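Local coordinates for geranyltranstransferase (Legionella pneumophila subsp. pneumophila, PDB 3LOM), which catalyses prenyl transfer, adding isopentenyl diphosphate to an allylic diphosphate with magnesium in isoprene biosynthesis, probably yielding farnesyl diphosphate, at the interface of chains A and B. Sequence-based numbering; all coordinates share one arbitrary frame. Chains: chain A/B, Geranyltranstransferase.

The interface of chains A and B. Residues chain A 95, 164-165, 168; chain B 38, 114, 117-118.
A:Gln164 touches B:Leu118 through its aliphatic stem, CG lying 3.9 Å from methyl CD2, while its flat amide turns back into its own chain. One face of the amide is covered at its nitrogen end, where NE2 is 3.6 Å from A:Leu168 CG. The sulphur of A:Met95 lies beside the same nitrogen, near the level of the amide, with SD 3.9 Å from NE2. CG stands anti to the backbone N (chi1 175°), and a bend at chi2 (60°) swings the amide away from chain B.

A:Met95 reaches further across, coming obliquely to B:Leu118. Its methyl CE sits 3.5 Å from B:Leu118 CG, a snug fit, and 3.6 Å from B:Ile117 CB, beside the carbonyl oxygen of B:Ala114. The tip is thus seated on one turn of helix 113-134. Nearer the backbone, CG packs 3.8 Å from B:Ala114 CB, a small side chain that A:Leu168 also approaches.

This methionine occupies the position just before the last aspartate of the DDxxxxD motif, whose aspartates bind the magnesium ions that hold the allylic diphosphate in this mainly helical family. The packing may therefore help the partner subunit support the active-site loop, although the geometry alone does not prove coupling. Dimers are usual for the family, and two-fold symmetry repeats the patch with the chains exchanged.

B:Leu118 fills the junction with its forked end: CD2 faces A:Met95 and A:Gln164, whereas CD1 lies against the backbone of helix 160-169, 3.7 Å from A:Ser165 CA. From helix 36-46, B:Ile38 places methyl CD1 3.7 Å from A:Ser165 CB.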
# COMPACT_ATOMS: atom_id res chain seq x y z
N MET A 95 8.24 16.73 -0.75
CA MET A 95 6.93 17.08 -1.30
C MET A 95 6.40 18.42 -0.78
O MET A 95 6.90 19.46 -1.17
CB MET A 95 5.94 15.94 -1.10
CG MET A 95 6.35 14.67 -1.84
SD MET A 95 4.96 13.64 -2.32
CE MET A 95 5.78 12.10 -2.17
N GLN A 164 -1.21 13.57 -6.84
CA GLN A 164 -0.22 14.30 -6.04
C GLN A 164 1.03 14.65 -6.85
O GLN A 164 1.56 15.76 -6.73
CB GLN A 164 0.12 13.53 -4.75
CG GLN A 164 1.27 14.14 -3.87
CD GLN A 164 1.02 15.58 -3.37
OE1 GLN A 164 -0.04 16.16 -3.58
NE2 GLN A 164 2.01 16.13 -2.69
N SER A 165 1.49 13.72 -7.68
CA SER A 165 2.60 13.96 -8.62
C SER A 165 2.33 15.15 -9.54
O SER A 165 3.20 16.01 -9.72
CB SER A 165 2.88 12.70 -9.46
OG SER A 165 3.86 12.96 -10.46
N LEU A 168 2.26 18.50 -7.64
CA LEU A 168 3.58 19.04 -7.38
C LEU A 168 4.26 19.59 -8.64
O LEU A 168 4.81 20.68 -8.61
CB LEU A 168 4.46 17.98 -6.72
CG LEU A 168 4.05 17.61 -5.29
CD1 LEU A 168 4.87 16.44 -4.82
CD2 LEU A 168 4.15 18.80 -4.33
N ILE B 38 5.08 9.32 -13.36
CA ILE B 38 4.84 8.09 -12.59
C ILE B 38 5.06 6.85 -13.45
O ILE B 38 5.77 5.92 -13.04
CB ILE B 38 3.42 8.07 -11.93
CG1 ILE B 38 3.25 9.20 -10.91
CG2 ILE B 38 3.13 6.71 -11.31
CD1 ILE B 38 4.35 9.29 -9.83
N ALA B 114 10.40 13.07 -4.53
CA ALA B 114 8.94 13.00 -4.56
C ALA B 114 8.44 11.87 -5.47
O ALA B 114 7.58 11.08 -5.08
CB ALA B 114 8.36 14.34 -5.02
N ILE B 117 9.19 8.55 -4.04
CA ILE B 117 8.28 8.23 -2.94
C ILE B 117 6.93 7.80 -3.50
O ILE B 117 6.45 6.70 -3.18
CB ILE B 117 8.13 9.39 -1.91
CG1 ILE B 117 9.47 9.72 -1.26
CG2 ILE B 117 7.10 9.02 -0.85
CD1 ILE B 117 9.55 11.09 -0.61
N LEU B 118 6.35 8.64 -4.36
CA LEU B 118 5.05 8.39 -5.00
C LEU B 118 5.00 7.10 -5.82
O LEU B 118 4.01 6.36 -5.75
CB LEU B 118 4.62 9.59 -5.84
CG LEU B 118 4.22 10.83 -5.02
CD1 LEU B 118 4.13 12.06 -5.88
CD2 LEU B 118 2.93 10.63 -4.20